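Local coordinates for ATP phosphoribosyltransferase regulatory subunit (Bacillus halodurans, PDB 3OD1), which is probably required, together with the HisG subunit, for the first step of histidine biosynthesis and may let histidine feed back on that step, at residues Phe126-Glu132 / Thr314-Ile320; Arg289-Leu294 / Leu322-Ala326; His336-Leu342 / Tyr383-Cys389. All coordinates share one frame; numbering follows the deposited sequence.

Contact 1. Residues Phe126-Glu132 / Thr314-Ile320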
# COMPACT_ATOMS: atom_id res chain seq x y z
N PHE B 126 1.69 -9.24 -5.33
CA PHE B 126 2.07 -8.25 -6.34
C PHE B 126 1.05 -7.13 -6.41
O PHE B 126 -0.10 -7.31 -6.06
CB PHE B 126 2.24 -8.91 -7.73
CG PHE B 126 1.01 -9.59 -8.24
CD1 PHE B 126 -0.02 -8.85 -8.80
CD2 PHE B 126 0.86 -10.96 -8.15
CE1 PHE B 126 -1.18 -9.48 -9.28
CE2 PHE B 126 -0.28 -11.59 -8.61
CZ PHE B 126 -1.30 -10.85 -9.18
N GLU B 127 1.50 -5.96 -6.84
CA GLU B 127 0.66 -4.76 -6.82
C GLU B 127 -0.19 -4.65 -8.09
O GLU B 127 0.28 -4.87 -9.20
CB GLU B 127 1.53 -3.50 -6.64
CG GLU B 127 0.75 -2.25 -6.33
CD GLU B 127 1.63 -1.10 -5.87
OE1 GLU B 127 2.85 -1.14 -6.13
OE2 GLU B 127 1.09 -0.16 -5.25
N GLN B 128 -1.47 -4.34 -7.90
CA GLN B 128 -2.37 -4.20 -9.02
C GLN B 128 -3.13 -2.89 -8.88
O GLN B 128 -3.49 -2.48 -7.77
CB GLN B 128 -3.33 -5.37 -9.07
CG GLN B 128 -4.24 -5.39 -10.28
CD GLN B 128 -5.07 -6.65 -10.33
OE1 GLN B 128 -4.53 -7.76 -10.36
NE2 GLN B 128 -6.39 -6.49 -10.30
N LEU B 129 -3.37 -2.25 -10.01
CA LEU B 129 -4.08 -0.98 -10.01
C LEU B 129 -5.19 -1.04 -11.08
O LEU B 129 -5.02 -1.63 -12.14
CB LEU B 129 -3.06 0.14 -10.26
CG LEU B 129 -3.38 1.59 -10.58
CD1 LEU B 129 -2.10 2.41 -10.40
CD2 LEU B 129 -3.89 1.72 -12.01
N GLY B 130 -6.35 -0.46 -10.78
CA GLY B 130 -7.44 -0.53 -11.73
C GLY B 130 -8.68 0.20 -11.25
O GLY B 130 -8.62 0.95 -10.26
N VAL B 131 -9.78 -0.03 -11.96
CA VAL B 131 -11.06 0.64 -11.71
C VAL B 131 -12.21 -0.34 -11.89
O VAL B 131 -12.08 -1.34 -12.62
CB VAL B 131 -11.31 1.80 -12.70
CG1 VAL B 131 -10.15 2.79 -12.69
CG2 VAL B 131 -11.52 1.26 -14.13
N GLU B 132 -13.33 -0.03 -11.23
CA GLU B 132 -14.59 -0.73 -11.47
C GLU B 132 -15.63 0.35 -11.77
O GLU B 132 -15.69 1.37 -11.08
CB GLU B 132 -15.04 -1.51 -10.22
CG GLU B 132 -13.95 -2.37 -9.60
CD GLU B 132 -13.50 -3.49 -10.52
OE1 GLU B 132 -14.19 -3.78 -11.52
OE2 GLU B 132 -12.44 -4.09 -10.23
N THR B 314 -18.27 -3.36 -15.27
CA THR B 314 -17.06 -3.62 -16.03
C THR B 314 -15.89 -2.93 -15.36
O THR B 314 -16.06 -2.30 -14.32
CB THR B 314 -17.19 -3.23 -17.52
OG1 THR B 314 -15.99 -3.59 -18.21
CG2 THR B 314 -17.45 -1.73 -17.68
N GLY B 315 -14.69 -3.06 -15.93
CA GLY B 315 -13.52 -2.42 -15.37
C GLY B 315 -12.25 -3.03 -15.91
O GLY B 315 -12.29 -3.79 -16.86
N PHE B 316 -11.11 -2.66 -15.33
CA PHE B 316 -9.84 -3.23 -15.73
C PHE B 316 -8.87 -3.30 -14.56
O PHE B 316 -9.04 -2.61 -13.54
CB PHE B 316 -9.21 -2.45 -16.90
CG PHE B 316 -8.72 -1.05 -16.52
CD1 PHE B 316 -7.48 -0.87 -15.90
CD2 PHE B 316 -9.48 0.07 -16.83
CE1 PHE B 316 -7.04 0.39 -15.57
CE2 PHE B 316 -9.03 1.35 -16.51
CZ PHE B 316 -7.81 1.51 -15.89
N GLY B 317 -7.86 -4.14 -14.71
CA GLY B 317 -6.77 -4.23 -13.76
C GLY B 317 -5.44 -4.18 -14.51
O GLY B 317 -5.34 -4.69 -15.62
N VAL B 318 -4.44 -3.57 -13.89
CA VAL B 318 -3.10 -3.48 -14.45
C VAL B 318 -2.10 -4.12 -13.49
O VAL B 318 -2.09 -3.78 -12.31
CB VAL B 318 -2.69 -2.01 -14.65
CG1 VAL B 318 -1.26 -1.93 -15.24
CG2 VAL B 318 -3.70 -1.30 -15.56
N ARG B 319 -1.28 -5.04 -14.00
CA ARG B 319 -0.18 -5.63 -13.22
C ARG B 319 1.02 -4.70 -13.22
O ARG B 319 1.69 -4.56 -14.23
CB ARG B 319 0.25 -6.97 -13.84
CG ARG B 319 -0.59 -8.16 -13.42
CD ARG B 319 -0.26 -8.57 -12.00
NE ARG B 319 1.16 -8.84 -11.79
CZ ARG B 319 1.72 -10.05 -11.85
NH1 ARG B 319 3.02 -10.19 -11.63
NH2 ARG B 319 0.99 -11.12 -12.12
N ILE B 320 1.26 -4.06 -12.08
CA ILE B 320 2.24 -2.99 -11.99
C ILE B 320 3.66 -3.47 -12.27
O ILE B 320 4.43 -2.82 -12.98
CB ILE B 320 2.20 -2.30 -10.61
CG1 ILE B 320 0.83 -1.68 -10.36
CG2 ILE B 320 3.29 -1.24 -10.49
CD1 ILE B 320 0.48 -0.61 -11.33
O HOH W 1 -10.23 -4.30 -11.65
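Phe-126 and Arg-319 meet flat at one end of an antiparallel strand pair in the central sheet of the class II aminoacyl-tRNA synthetase fold, to whose HisZ branch this protein belongs. From CB, the arginine chain folds back on itself, bent at chi2 (-75°) and chi3 (-55°), and this brings the guanidinium over the phenylalanine ring. Arg-319 NE lies over the face, offset toward the rim near Phe-126 CD1, Arg-319 CZ sits 3.7 Å from the centroid of the Phe-126 ring, and NH2 of Arg-319 reaches Phe-126 CZ at 3.7 Å. With the planes only 20° apart, this is a stacked cation-pi pair; NH1 turns to Asp-321, which forms a salt bridge with it. Were Phe-126 replaced by an alanine, the guanidinium would probably keep the salt bridge to Asp-321 but lose its flat support and be freer to turn.

Farther along, Leu-129 pairs with Val-318 and Val-131 with Phe-316 through reciprocal backbone bonds, the shortest being Val-318 N to Leu-129 O at 2.7 Å. Ile-320 N, in the first turn of the next helix, extends the ladder to Glu-127 O. Gly-130 faces Gly-317 with the CA atoms 4.3 Å apart; a CB on Gly-130 would run into Phe-316 O. On the face that carries Leu-129 and Val-318, Val-131 CG2 packs obliquely on the Phe-316 ring, 3.4 Å from Phe-316 CE2, and helix 139-155 covers this pair.

Glu-132 bends back along its strand, and a water links its OE2 to Phe-316 O, donating to both. Tyr-300 and Thr-86 also bond this carboxylate, so its burial is paid for by several partners, while the Arg-319 charge is shared between ring and Asp-321.

Contact 2. Residues Arg289-Leu294 / Leu322-Ala326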
# COMPACT_ATOMS: atom_id res chain seq x y z
N ARG B 289 6.39 -5.14 -27.15
CA ARG B 289 7.29 -6.29 -27.21
C ARG B 289 6.56 -7.60 -26.88
O ARG B 289 7.18 -8.64 -26.65
CB ARG B 289 8.49 -6.09 -26.27
CG ARG B 289 9.54 -5.10 -26.81
CD ARG B 289 10.84 -5.19 -26.04
NE ARG B 289 11.07 -4.02 -25.18
CZ ARG B 289 10.66 -3.92 -23.92
NH1 ARG B 289 9.99 -4.91 -23.34
NH2 ARG B 289 10.91 -2.82 -23.22
N LEU B 290 5.23 -7.52 -26.85
CA LEU B 290 4.36 -8.65 -26.50
C LEU B 290 4.70 -9.27 -25.15
O LEU B 290 4.83 -8.57 -24.13
CB LEU B 290 4.33 -9.69 -27.64
CG LEU B 290 3.93 -9.09 -29.00
CD1 LEU B 290 3.70 -10.17 -30.07
CD2 LEU B 290 2.68 -8.23 -28.85
N GLY B 291 4.85 -10.60 -25.12
CA GLY B 291 5.04 -11.29 -23.85
C GLY B 291 3.71 -11.40 -23.12
O GLY B 291 2.66 -11.39 -23.75
N VAL B 292 3.75 -11.51 -21.80
CA VAL B 292 2.51 -11.64 -21.03
C VAL B 292 1.72 -10.33 -21.05
O VAL B 292 2.30 -9.25 -20.99
CB VAL B 292 2.79 -12.06 -19.57
CG1 VAL B 292 3.53 -13.38 -19.54
CG2 VAL B 292 3.61 -10.99 -18.86
N PRO B 293 0.39 -10.42 -21.13
CA PRO B 293 -0.43 -9.20 -21.05
C PRO B 293 -0.10 -8.40 -19.79
O PRO B 293 0.10 -8.98 -18.72
CB PRO B 293 -1.87 -9.74 -20.93
CG PRO B 293 -1.81 -11.13 -21.35
CD PRO B 293 -0.43 -11.64 -21.12
N LEU B 294 -0.05 -7.08 -19.92
CA LEU B 294 0.19 -6.19 -18.78
C LEU B 294 -1.09 -5.88 -18.02
O LEU B 294 -1.05 -5.56 -16.82
CB LEU B 294 0.78 -4.87 -19.27
CG LEU B 294 1.94 -4.91 -20.26
CD1 LEU B 294 2.32 -3.50 -20.68
CD2 LEU B 294 3.15 -5.64 -19.68
N LEU B 322 4.64 -5.97 -14.05
CA LEU B 322 4.79 -6.26 -15.47
C LEU B 322 4.90 -4.97 -16.26
O LEU B 322 5.62 -4.89 -17.25
CB LEU B 322 3.60 -7.09 -15.97
CG LEU B 322 3.48 -8.52 -15.41
CD1 LEU B 322 2.22 -9.25 -15.93
CD2 LEU B 322 4.73 -9.33 -15.71
N LEU B 323 4.17 -3.94 -15.83
CA LEU B 323 4.21 -2.66 -16.52
C LEU B 323 5.58 -1.99 -16.35
O LEU B 323 6.15 -1.47 -17.31
CB LEU B 323 3.08 -1.74 -16.04
CG LEU B 323 3.07 -0.32 -16.60
CD1 LEU B 323 3.06 -0.34 -18.15
CD2 LEU B 323 1.87 0.48 -16.05
N VAL B 324 6.11 -2.02 -15.14
CA VAL B 324 7.44 -1.45 -14.89
C VAL B 324 8.50 -2.13 -15.78
O VAL B 324 9.30 -1.46 -16.43
CB VAL B 324 7.84 -1.53 -13.40
CG1 VAL B 324 9.28 -1.00 -13.19
CG2 VAL B 324 6.87 -0.74 -12.53
N GLU B 325 8.50 -3.47 -15.82
CA GLU B 325 9.34 -4.22 -16.74
C GLU B 325 9.22 -3.71 -18.18
O GLU B 325 10.22 -3.48 -18.86
CB GLU B 325 8.93 -5.69 -16.76
CG GLU B 325 9.45 -6.58 -15.65
CD GLU B 325 8.94 -8.01 -15.79
OE1 GLU B 325 8.70 -8.67 -14.76
OE2 GLU B 325 8.76 -8.47 -16.95
N ALA B 326 7.98 -3.58 -18.64
CA ALA B 326 7.70 -3.21 -20.03
C ALA B 326 8.21 -1.82 -20.41
O ALA B 326 8.45 -1.54 -21.59
CB ALA B 326 6.20 -3.32 -20.30
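Leu-294, at the end of the loop joining antiparallel strands 281-286 and 295-298, packs on the helix 320-327 that follows strand 313-319 in the synthetase-like domain. Here the contact is closely filled. The two methyls of Leu-294 both lie on the helix: Leu-294 CD2 is 3.5 Å from Leu-322 O and 4.0 Å from Leu-322 CB, while Leu-294 CD1 meets Leu-323 CD1, the two side chains crossing at about a right angle. Leu-294 CD1 and CD2 each lie 3.9 Å from Ala-326 CB, so the alanine methyl sits against the fork of the leucine. With CG anti to the carbonyl carbon (chi1 -48°), the fork of Leu-294 is turned onto the helix. Leu-323 continues inward to Ile-30 and Met-34 of helix 21-40.

Toward solvent the fit thins. Exposed Val-292 offers one methyl, CG2, to both ends of the Leu-322 fork. At the far end of the loop segment the long chain of Arg-289, bent at chi3, reaches across to the helix. Its guanidinium makes one weak hydrogen bond near the C-terminal end of the helix, from Arg-289 NH2 to Ala-326 O at 3.2 Å with a bent N-H...O angle of 123°.

Contact 3. Residues His336-Leu342 / Tyr383-Cys389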
# COMPACT_ATOMS: atom_id res chain seq x y z
N HIS B 336 21.81 8.71 -6.02
CA HIS B 336 21.34 9.54 -4.92
C HIS B 336 21.26 11.00 -5.35
O HIS B 336 22.23 11.74 -5.22
CB HIS B 336 22.25 9.40 -3.70
CG HIS B 336 22.54 7.99 -3.31
ND1 HIS B 336 23.47 7.65 -2.35
CD2 HIS B 336 22.02 6.82 -3.77
CE1 HIS B 336 23.51 6.33 -2.23
NE2 HIS B 336 22.65 5.80 -3.07
N GLU B 337 20.10 11.38 -5.87
CA GLU B 337 19.82 12.76 -6.28
C GLU B 337 20.12 13.72 -5.15
O GLU B 337 20.52 14.86 -5.37
CB GLU B 337 18.35 12.91 -6.69
CG GLU B 337 17.87 14.36 -6.84
CD GLU B 337 17.40 15.00 -5.52
OE1 GLU B 337 16.19 14.92 -5.22
OE2 GLU B 337 18.23 15.58 -4.79
N GLN B 338 19.92 13.24 -3.93
CA GLN B 338 20.02 14.05 -2.72
C GLN B 338 21.33 14.83 -2.58
O GLN B 338 22.37 14.43 -3.10
CB GLN B 338 19.77 13.18 -1.49
CG GLN B 338 18.35 12.60 -1.42
CD GLN B 338 18.30 11.10 -1.62
OE1 GLN B 338 19.25 10.49 -2.11
NE2 GLN B 338 17.19 10.49 -1.22
N THR B 339 21.25 15.97 -1.90
CA THR B 339 22.42 16.71 -1.46
C THR B 339 22.76 16.30 -0.02
O THR B 339 21.86 15.95 0.76
CB THR B 339 22.17 18.22 -1.49
OG1 THR B 339 21.96 18.65 -2.83
CG2 THR B 339 23.34 18.96 -0.93
N CYS B 340 24.04 16.32 0.33
CA CYS B 340 24.48 15.92 1.67
C CYS B 340 25.32 17.02 2.32
O CYS B 340 26.34 17.43 1.78
CB CYS B 340 25.28 14.62 1.61
SG CYS B 340 25.92 14.07 3.21
N ILE B 341 24.87 17.50 3.48
CA ILE B 341 25.63 18.46 4.25
C ILE B 341 26.27 17.72 5.42
O ILE B 341 25.57 17.14 6.25
CB ILE B 341 24.74 19.60 4.80
CG1 ILE B 341 24.13 20.41 3.65
CG2 ILE B 341 25.53 20.51 5.74
CD1 ILE B 341 22.97 21.30 4.06
N LEU B 342 27.59 17.68 5.44
CA LEU B 342 28.33 17.04 6.53
C LEU B 342 28.72 18.12 7.53
O LEU B 342 29.32 19.12 7.16
CB LEU B 342 29.59 16.36 6.00
CG LEU B 342 29.36 15.20 5.03
CD1 LEU B 342 30.63 14.90 4.24
CD2 LEU B 342 28.85 13.96 5.77
N TYR B 383 26.74 10.90 -3.09
CA TYR B 383 25.70 11.93 -3.18
C TYR B 383 26.07 12.92 -4.27
O TYR B 383 27.23 13.27 -4.43
CB TYR B 383 25.48 12.62 -1.83
CG TYR B 383 24.72 11.75 -0.85
CD1 TYR B 383 23.33 11.75 -0.83
CD2 TYR B 383 25.39 10.92 0.05
CE1 TYR B 383 22.63 10.94 0.06
CE2 TYR B 383 24.69 10.11 0.94
CZ TYR B 383 23.32 10.13 0.94
OH TYR B 383 22.62 9.33 1.82
N GLN B 384 25.06 13.35 -5.03
CA GLN B 384 25.26 14.26 -6.15
C GLN B 384 26.11 15.46 -5.77
O GLN B 384 27.02 15.84 -6.49
CB GLN B 384 23.91 14.74 -6.69
CG GLN B 384 23.25 13.76 -7.64
CD GLN B 384 24.01 13.61 -8.94
OE1 GLN B 384 24.82 14.47 -9.31
NE2 GLN B 384 23.76 12.51 -9.65
N ASP B 385 25.79 16.05 -4.63
CA ASP B 385 26.51 17.23 -4.16
C ASP B 385 26.78 17.09 -2.67
O ASP B 385 26.00 16.47 -1.95
CB ASP B 385 25.69 18.49 -4.43
CG ASP B 385 26.49 19.75 -4.23
OD1 ASP B 385 27.73 19.69 -4.38
OD2 ASP B 385 25.88 20.80 -3.92
N VAL B 386 27.90 17.65 -2.22
CA VAL B 386 28.33 17.53 -0.83
C VAL B 386 28.81 18.89 -0.32
O VAL B 386 29.67 19.52 -0.94
CB VAL B 386 29.47 16.50 -0.67
CG1 VAL B 386 29.88 16.35 0.80
CG2 VAL B 386 29.05 15.17 -1.26
N ILE B 387 28.24 19.34 0.79
CA ILE B 387 28.65 20.59 1.43
C ILE B 387 29.28 20.26 2.78
O ILE B 387 28.74 19.47 3.55
CB ILE B 387 27.43 21.53 1.62
CG1 ILE B 387 26.87 21.97 0.27
CG2 ILE B 387 27.80 22.74 2.46
CD1 ILE B 387 25.56 21.35 -0.07
N TYR B 388 30.43 20.86 3.07
CA TYR B 388 31.09 20.67 4.36
C TYR B 388 30.90 21.88 5.28
O TYR B 388 31.31 22.98 4.95
CB TYR B 388 32.59 20.42 4.17
CG TYR B 388 32.92 19.12 3.47
CD1 TYR B 388 33.24 17.98 4.21
CD2 TYR B 388 32.93 19.02 2.09
CE1 TYR B 388 33.55 16.79 3.59
CE2 TYR B 388 33.24 17.83 1.45
CZ TYR B 388 33.55 16.71 2.21
OH TYR B 388 33.85 15.52 1.59
N CYS B 389 30.25 21.68 6.41
CA CYS B 389 30.21 22.70 7.46
C CYS B 389 31.03 22.18 8.62
O CYS B 389 30.50 21.83 9.67
CB CYS B 389 28.77 22.97 7.93
SG CYS B 389 27.69 23.54 6.64
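With CG of both His-336 (chi1 -50°) and Tyr-383 (chi1 -75°) set anti to its own carbonyl carbon, the two rings are brought together just ahead of a parallel strand pair in the small alpha/beta HisZ C-terminal domain, probably related to the anticodon-binding domains of class II synthetases. The imidazole turns an edge to the tyrosine face in a T-shaped arrangement, centroids 5.2 Å apart and planes at 60°, with His-336 ND1 over the middle of the ring. The opposite face of Tyr-383 receives Cys-340: its CB makes a CH-pi contact, and SG stands farther off above the same face. Gln-338 O lies at the ring's edge, in its plane, so the tyrosine is bordered on three sides by segment 336-342. The amide of Gln-338 reaches out of the domain, its NE2 bonding Asp-44 of the second subunit.

Beyond the rings the strands run in register, with 339-343 in the middle of the three-stranded sheet and 385-389 at one margin. Cys-340 and Leu-342 each bond through both N and O to the neighbouring strand. Leu-342 N to Ile-387 O is 2.8 Å.

The faces differ in their cover. Ile-341 lies alongside Ile-387 beneath helix 348-359, and Cys-389 SG closes on Ile-341 CG2 at 3.8 Å. On the other, under helix 376-381, a single methyl of Leu-342 bridges two neighbours: Leu-342 CD1 is 3.8 Å from Val-386 CG1 and touches Tyr-388 CE1 at 3.5 Å.

Contacts 1 and 2 belong to the synthetase-like domain and share the strand-helix unit 313-327, whose strand serves contact 1 and whose helix serves contact 2. They touch directly: Arg-319 N lies 2.9 Å from Leu-294 O, a probable hydrogen bond, and Val-318 packs on Leu-323. Contact 1 is buried near the chain centre, and combines an antiparallel ladder with charged groups; contact 2, partly exposed, relies on leucine packing and one weak bond. Contact 3 stands apart in the C-terminal domain, its centre about 39 Å from that of contact 1; partly buried, with exposed residues on its edge strand, it joins parallel strands, with an aromatic pair where contact 1 has a cation-pi stack.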